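PDB 6O93: D-alanyl transferase DltD from Enterococcus faecalis, which probably transfers D-alanine to lipoteichoic acid at the cell membrane, a step in building the Gram-positive cell wall. Local coordinates for residues Pro42-Ser47 with Lys97-Ile102; Gly38-Phe43 with Asn67-Leu72. One frame throughout, in Å; residues are numbered along the deposited sequence.

Interaction 1: residues Pro42-Ser47 with Lys97-Ile102. With NA (sodium ion), chain K; PO4 (phosphate ion), chain F.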
loop_
_atom_site.group_PDB
_atom_site.type_symbol
_atom_site.label_atom_id
_atom_site.label_comp_id
_atom_site.label_asym_id
_atom_site.label_seq_id
_atom_site.Cartn_x
_atom_site.Cartn_y
_atom_site.Cartn_z
ATOM N N PRO A 42 -5.017 -7.178 -5.889
ATOM C CA PRO A 42 -3.952 -6.210 -5.597
ATOM C C PRO A 42 -3.869 -5.926 -4.105
ATOM O O PRO A 42 -4.875 -5.634 -3.455
ATOM C CB PRO A 42 -4.367 -4.966 -6.391
ATOM C CG PRO A 42 -5.846 -5.085 -6.532
ATOM C CD PRO A 42 -6.127 -6.561 -6.639
ATOM N N PHE A 43 -2.656 -6.029 -3.566
ATOM C CA PHE A 43 -2.351 -5.667 -2.185
ATOM C C PHE A 43 -1.606 -4.338 -2.228
ATOM O O PHE A 43 -0.403 -4.305 -2.500
ATOM C CB PHE A 43 -1.500 -6.732 -1.498
ATOM C CG PHE A 43 -2.279 -7.887 -0.942
ATOM C CD1 PHE A 43 -3.302 -8.472 -1.666
ATOM C CD2 PHE A 43 -1.960 -8.411 0.300
ATOM C CE1 PHE A 43 -4.005 -9.547 -1.153
ATOM C CE2 PHE A 43 -2.657 -9.484 0.817
ATOM C CZ PHE A 43 -3.682 -10.053 0.088
ATOM N N PHE A 44 -2.320 -3.247 -1.958
ATOM C CA PHE A 44 -1.700 -1.931 -1.879
ATOM C C PHE A 44 -1.108 -1.738 -0.487
ATOM O O PHE A 44 -1.823 -1.823 0.517
ATOM C CB PHE A 44 -2.720 -0.837 -2.183
ATOM C CG PHE A 44 -3.399 -0.991 -3.516
ATOM C CD1 PHE A 44 -2.753 -0.623 -4.686
ATOM C CD2 PHE A 44 -4.688 -1.498 -3.598
ATOM C CE1 PHE A 44 -3.377 -0.761 -5.913
ATOM C CE2 PHE A 44 -5.317 -1.635 -4.824
ATOM C CZ PHE A 44 -4.661 -1.268 -5.983
ATOM N N GLY A 45 0.196 -1.481 -0.427
ATOM C CA GLY A 45 0.872 -1.278 0.840
ATOM C C GLY A 45 2.245 -0.665 0.659
ATOM O O GLY A 45 2.477 0.070 -0.304
ATOM N N SER A 46 3.166 -0.963 1.576
ATOM C CA SER A 46 4.530 -0.461 1.470
ATOM C C SER A 46 5.522 -1.546 1.888
ATOM O O SER A 46 5.370 -2.704 1.485
ATOM C CB SER A 46 4.683 0.828 2.290
ATOM O OG SER A 46 4.212 0.679 3.617
ATOM N N SER A 47 6.543 -1.199 2.683
ATOM C CA SER A 47 7.657 -2.118 2.901
ATOM C C SER A 47 7.248 -3.387 3.641
ATOM O O SER A 47 7.951 -4.399 3.543
ATOM C CB SER A 47 8.783 -1.417 3.666
ATOM O OG SER A 47 8.352 -0.971 4.941
ATOM N N LYS A 97 -13.997 -5.236 -8.804
ATOM C CA LYS A 97 -13.180 -6.314 -8.275
ATOM C C LYS A 97 -12.857 -6.055 -6.806
ATOM O O LYS A 97 -13.381 -5.121 -6.185
ATOM C CB LYS A 97 -11.921 -6.470 -9.130
ATOM C CG LYS A 97 -12.241 -6.793 -10.585
ATOM C CD LYS A 97 -11.068 -7.415 -11.315
ATOM C CE LYS A 97 -11.478 -7.870 -12.705
ATOM N NZ LYS A 97 -12.081 -6.762 -13.502
ATOM N N LYS A 98 -11.999 -6.898 -6.241
ATOM C CA LYS A 98 -11.630 -6.815 -4.838
ATOM C C LYS A 98 -10.166 -6.422 -4.697
ATOM O O LYS A 98 -9.328 -6.767 -5.535
ATOM C CB LYS A 98 -11.881 -8.147 -4.124
ATOM C CG LYS A 98 -13.353 -8.489 -3.977
ATOM C CD LYS A 98 -13.564 -9.715 -3.108
ATOM C CE LYS A 98 -15.039 -9.927 -2.814
ATOM N NZ LYS A 98 -15.290 -11.208 -2.104
ATOM N N ALA A 99 -9.868 -5.692 -3.625
ATOM C CA ALA A 99 -8.513 -5.247 -3.351
ATOM C C ALA A 99 -8.270 -5.265 -1.850
ATOM O O ALA A 99 -9.204 -5.314 -1.045
ATOM C CB ALA A 99 -8.256 -3.842 -3.910
ATOM N N VAL A 100 -6.993 -5.238 -1.484
ATOM C CA VAL A 100 -6.562 -5.162 -0.095
ATOM C C VAL A 100 -5.662 -3.944 0.041
ATOM O O VAL A 100 -4.782 -3.721 -0.798
ATOM C CB VAL A 100 -5.833 -6.445 0.347
ATOM C CG1 VAL A 100 -5.353 -6.323 1.786
ATOM C CG2 VAL A 100 -6.746 -7.651 0.192
ATOM N N PHE A 101 -5.892 -3.153 1.087
ATOM C CA PHE A 101 -5.158 -1.910 1.311
ATOM C C PHE A 101 -4.583 -1.947 2.720
ATOM O O PHE A 101 -5.332 -1.931 3.701
ATOM C CB PHE A 101 -6.067 -0.693 1.122
ATOM C CG PHE A 101 -5.322 0.600 0.932
ATOM C CD1 PHE A 101 -4.743 1.248 2.011
ATOM C CD2 PHE A 101 -5.212 1.170 -0.323
ATOM C CE1 PHE A 101 -4.061 2.438 1.839
ATOM C CE2 PHE A 101 -4.528 2.361 -0.503
ATOM C CZ PHE A 101 -3.954 2.995 0.580
ATOM N N ILE A 102 -3.260 -1.993 2.824
ATOM C CA ILE A 102 -2.581 -2.083 4.110
ATOM C C ILE A 102 -2.111 -0.685 4.491
ATOM O O ILE A 102 -1.182 -0.138 3.887
ATOM C CB ILE A 102 -1.417 -3.080 4.064
ATOM C CG1 ILE A 102 -1.961 -4.485 3.784
ATOM C CG2 ILE A 102 -0.647 -3.055 5.382
ATOM C CD1 ILE A 102 -0.897 -5.516 3.532
HETATM NA NA NA K . 5.163 0.019 6.177
HETATM P P PO4 F . 7.186 2.684 4.698
HETATM O O1 PO4 F . 6.706 3.550 3.556
HETATM O O2 PO4 F . 6.366 2.981 5.932
HETATM O O3 PO4 F . 8.642 2.974 4.978
HETATM O O4 PO4 F . 7.033 1.228 4.332
HETATM O O HOH W 1 1.349 -0.041 4.264
#
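Phe43 and Phe44 pair with Val100 and Phe101 at the centre of the parallel sheet of an SGNH-hydrolase-like fold, where strand 40-44 runs beside strand 98-102 and then leads into the probable active-site serine. Three backbone hydrogen bonds hold the strands in register: Val100 N to Pro42 O, Phe44 N to Val100 O, and Ile102 N to Phe44 O. The last is the shortest, 2.7 Å between Ile102 N and Phe44 O, and almost straight at 176°.

On one face of the sheet, Phe43 and Val100 lie side by side and point the same way. The valine lies over the flat of the ring as a CH-pi contact, with CB 3.9 Å from the Phe43 centroid, while Val100 CG2 reaches Phe43 CE1. Helix 352-367 packs on this face, its Val362 touching both side chains. The other face belongs to Phe44 and Phe101. Phe44 CG stands anti to its own carbonyl carbon (chi1 -56°), and the ring runs back along the neighbouring strand until Ala99 CB meets its edge at CE2, 3.8 Å away. Phe101 CD2 packs against Phe44 CB, and helix 80-90 lies against the Phe44 ring.

Past Gly45 a water links the two segments, accepting from Ser46 OG and donating to Ile102 O. Ser46 OG also binds the sodium ion at 2.8 Å, a site shared with Glu48 and Ser104. Ser47 OG is hydrogen-bonded to His349 NE2, which with Asp346 is consistent with a Ser-His-Asp catalytic triad. A phosphate, probably from the crystallisation liquor, sits here: its O4 takes hydrogen bonds from Ser47 N at 3.0 Å and Ser47 OG at 2.6 Å, and also coordinates the sodium.

Interaction 2: residues Gly38-Phe43 with Asn67-Leu72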
loop_
_atom_site.group_PDB
_atom_site.type_symbol
_atom_site.label_atom_id
_atom_site.label_comp_id
_atom_site.label_asym_id
_atom_site.label_seq_id
_atom_site.Cartn_x
_atom_site.Cartn_y
_atom_site.Cartn_z
ATOM N N GLY A 38 -8.856 -11.008 -12.807
ATOM C CA GLY A 38 -9.687 -11.426 -11.699
ATOM C C GLY A 38 -9.057 -12.453 -10.785
ATOM O O GLY A 38 -9.619 -12.737 -9.719
ATOM N N LYS A 39 -7.909 -13.016 -11.158
ATOM C CA LYS A 39 -7.236 -14.014 -10.342
ATOM C C LYS A 39 -6.264 -13.410 -9.341
ATOM O O LYS A 39 -5.929 -14.070 -8.351
ATOM C CB LYS A 39 -6.480 -15.002 -11.238
ATOM C CG LYS A 39 -7.377 -15.806 -12.165
ATOM C CD LYS A 39 -6.571 -16.768 -13.024
ATOM C CE LYS A 39 -7.476 -17.668 -13.852
ATOM N NZ LYS A 39 -6.696 -18.606 -14.708
ATOM N N TYR A 40 -5.807 -12.182 -9.568
ATOM C CA TYR A 40 -4.827 -11.533 -8.708
ATOM C C TYR A 40 -5.495 -10.395 -7.949
ATOM O O TYR A 40 -6.043 -9.469 -8.560
ATOM C CB TYR A 40 -3.637 -11.027 -9.529
ATOM C CG TYR A 40 -2.769 -12.150 -10.053
ATOM C CD1 TYR A 40 -1.814 -12.748 -9.244
ATOM C CD2 TYR A 40 -2.918 -12.625 -11.351
ATOM C CE1 TYR A 40 -1.025 -13.782 -9.710
ATOM C CE2 TYR A 40 -2.130 -13.661 -11.829
ATOM C CZ TYR A 40 -1.185 -14.236 -11.003
ATOM O OH TYR A 40 -0.399 -15.268 -11.465
ATOM N N VAL A 41 -5.445 -10.468 -6.623
ATOM C CA VAL A 41 -6.011 -9.439 -5.754
ATOM C C VAL A 41 -4.902 -8.433 -5.452
ATOM O O VAL A 41 -3.905 -8.806 -4.811
ATOM C CB VAL A 41 -6.572 -10.045 -4.461
ATOM C CG1 VAL A 41 -7.200 -8.966 -3.588
ATOM C CG2 VAL A 41 -7.588 -11.135 -4.776
ATOM N N PRO A 42 -5.017 -7.178 -5.889
ATOM C CA PRO A 42 -3.952 -6.210 -5.597
ATOM C C PRO A 42 -3.869 -5.926 -4.105
ATOM O O PRO A 42 -4.875 -5.634 -3.455
ATOM C CB PRO A 42 -4.367 -4.966 -6.391
ATOM C CG PRO A 42 -5.846 -5.085 -6.532
ATOM C CD PRO A 42 -6.127 -6.561 -6.639
ATOM N N PHE A 43 -2.656 -6.029 -3.566
ATOM C CA PHE A 43 -2.351 -5.667 -2.185
ATOM C C PHE A 43 -1.606 -4.338 -2.228
ATOM O O PHE A 43 -0.403 -4.305 -2.500
ATOM C CB PHE A 43 -1.500 -6.732 -1.498
ATOM C CG PHE A 43 -2.279 -7.887 -0.942
ATOM C CD1 PHE A 43 -3.302 -8.472 -1.666
ATOM C CD2 PHE A 43 -1.960 -8.411 0.300
ATOM C CE1 PHE A 43 -4.005 -9.547 -1.153
ATOM C CE2 PHE A 43 -2.657 -9.484 0.817
ATOM C CZ PHE A 43 -3.682 -10.053 0.088
ATOM N N ASN A 67 -8.368 -19.846 -5.190
ATOM C CA ASN A 67 -8.792 -19.294 -6.470
ATOM C C ASN A 67 -8.315 -17.863 -6.681
ATOM O O ASN A 67 -8.805 -17.189 -7.593
ATOM C CB ASN A 67 -10.319 -19.357 -6.594
ATOM C CG ASN A 67 -11.027 -18.642 -5.461
ATOM O OD1 ASN A 67 -10.407 -17.918 -4.682
ATOM N ND2 ASN A 67 -12.335 -18.844 -5.364
ATOM N N TYR A 68 -7.380 -17.387 -5.862
ATOM C CA TYR A 68 -6.821 -16.054 -6.016
ATOM C C TYR A 68 -5.390 -16.067 -5.504
ATOM O O TYR A 68 -4.989 -16.948 -4.740
ATOM C CB TYR A 68 -7.638 -14.999 -5.258
ATOM C CG TYR A 68 -7.539 -15.130 -3.754
ATOM C CD1 TYR A 68 -6.552 -14.461 -3.041
ATOM C CD2 TYR A 68 -8.427 -15.931 -3.048
ATOM C CE1 TYR A 68 -6.454 -14.584 -1.667
ATOM C CE2 TYR A 68 -8.339 -16.060 -1.677
ATOM C CZ TYR A 68 -7.351 -15.385 -0.992
ATOM O OH TYR A 68 -7.262 -15.515 0.374
ATOM N N ARG A 69 -4.622 -15.067 -5.932
ATOM C CA ARG A 69 -3.276 -14.851 -5.437
ATOM C C ARG A 69 -3.123 -13.363 -5.159
ATOM O O ARG A 69 -3.682 -12.539 -5.897
ATOM C CB ARG A 69 -2.202 -15.299 -6.438
ATOM C CG ARG A 69 -2.194 -16.789 -6.736
ATOM C CD ARG A 69 -1.748 -17.602 -5.533
ATOM N NE ARG A 69 -1.602 -19.016 -5.862
ATOM C CZ ARG A 69 -2.616 -19.867 -5.983
ATOM N NH1 ARG A 69 -3.865 -19.454 -5.803
ATOM N NH2 ARG A 69 -2.383 -21.136 -6.285
ATOM N N PRO A 70 -2.395 -12.985 -4.114
ATOM C CA PRO A 70 -2.065 -11.568 -3.941
ATOM C C PRO A 70 -1.163 -11.076 -5.059
ATOM O O PRO A 70 -0.370 -11.830 -5.630
ATOM C CB PRO A 70 -1.342 -11.528 -2.588
ATOM C CG PRO A 70 -1.749 -12.785 -1.890
ATOM C CD PRO A 70 -1.941 -13.798 -2.973
ATOM N N PHE A 71 -1.294 -9.791 -5.374
ATOM C CA PHE A 71 -0.357 -9.104 -6.260
ATOM C C PHE A 71 0.186 -7.914 -5.478
ATOM O O PHE A 71 -0.493 -6.892 -5.336
ATOM C CB PHE A 71 -1.020 -8.668 -7.562
ATOM C CG PHE A 71 -0.041 -8.385 -8.668
ATOM C CD1 PHE A 71 0.736 -7.238 -8.647
ATOM C CD2 PHE A 71 0.108 -9.269 -9.721
ATOM C CE1 PHE A 71 1.642 -6.980 -9.657
ATOM C CE2 PHE A 71 1.012 -9.015 -10.737
ATOM C CZ PHE A 71 1.778 -7.869 -10.705
ATOM N N LEU A 72 1.404 -8.054 -4.964
ATOM C CA LEU A 72 1.967 -7.060 -4.059
ATOM C C LEU A 72 2.325 -5.792 -4.827
ATOM O O LEU A 72 3.109 -5.831 -5.781
ATOM C CB LEU A 72 3.192 -7.638 -3.354
ATOM C CG LEU A 72 2.965 -8.989 -2.664
ATOM C CD1 LEU A 72 4.208 -9.444 -1.906
ATOM C CD2 LEU A 72 1.769 -8.933 -1.730
#
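Pro70 CB is the bump that settles over the ring of Phe43, 3.7 Å from the ring centroid, a CH-pi contact in which the two side chains lie alongside and point the same way. Leu72 CD2 packs beside the stem of the same side chain, 3.9 Å from Phe43 CB. On the face that carries Val41 and Phe43, Val41 CG2 fits against CB and CD1 of Tyr68; that ring is swung between its own backbone N and carbonyl carbon (chi1 69°). Helix 352-367 packs on this face, and its Asp363 takes a hydrogen bond from the Tyr68 hydroxyl.

Across the sheet, on the face of Tyr40 and Phe71, Phe71 turns its edge to the face of Tyr40 in an offset edge-to-face pair, centroids 5.9 Å apart and planes at 90°. Arg69 CB packs against CD1 and CE1 of Tyr40, 3.8 Å from each, before the arginine bends at chi2 and carries its guanidinium to Tyr68 O, Arg66 O and Glu62. Helices 10-17 and 29-36 border the two rings.

Backbone bonds alternate between the strands, from Arg69 N to Lys39 O through to Phe43 N to Phe71 O, the last nearly straight at 175°. Two parallel strands joined through helix 57-63 make this a beta-alpha-beta unit at one margin of the sheet.

Overall arrangement
Both contacts are made by strand 40-44, which has strand 69-73 on one side (interaction 2) and strand 98-102 on the other (interaction 1) in the same parallel sheet; Pro42 and Phe43 belong to both. Their centres lie about 9 Å apart, and they touch where Val41 CG1 packs on Ala99 and Val100. Along the chain the shared strand comes first, then helix 57-63 and strand 69-73, then helix 80-90 and strand 98-102. The centre of interaction 2 is about 14 Å from the centre of the chain, that of interaction 1 about 5 Å. The shared strand, flanked on either side, thus leads at its C-terminal end into the sodium-binding Ser46 and the probable catalytic serine.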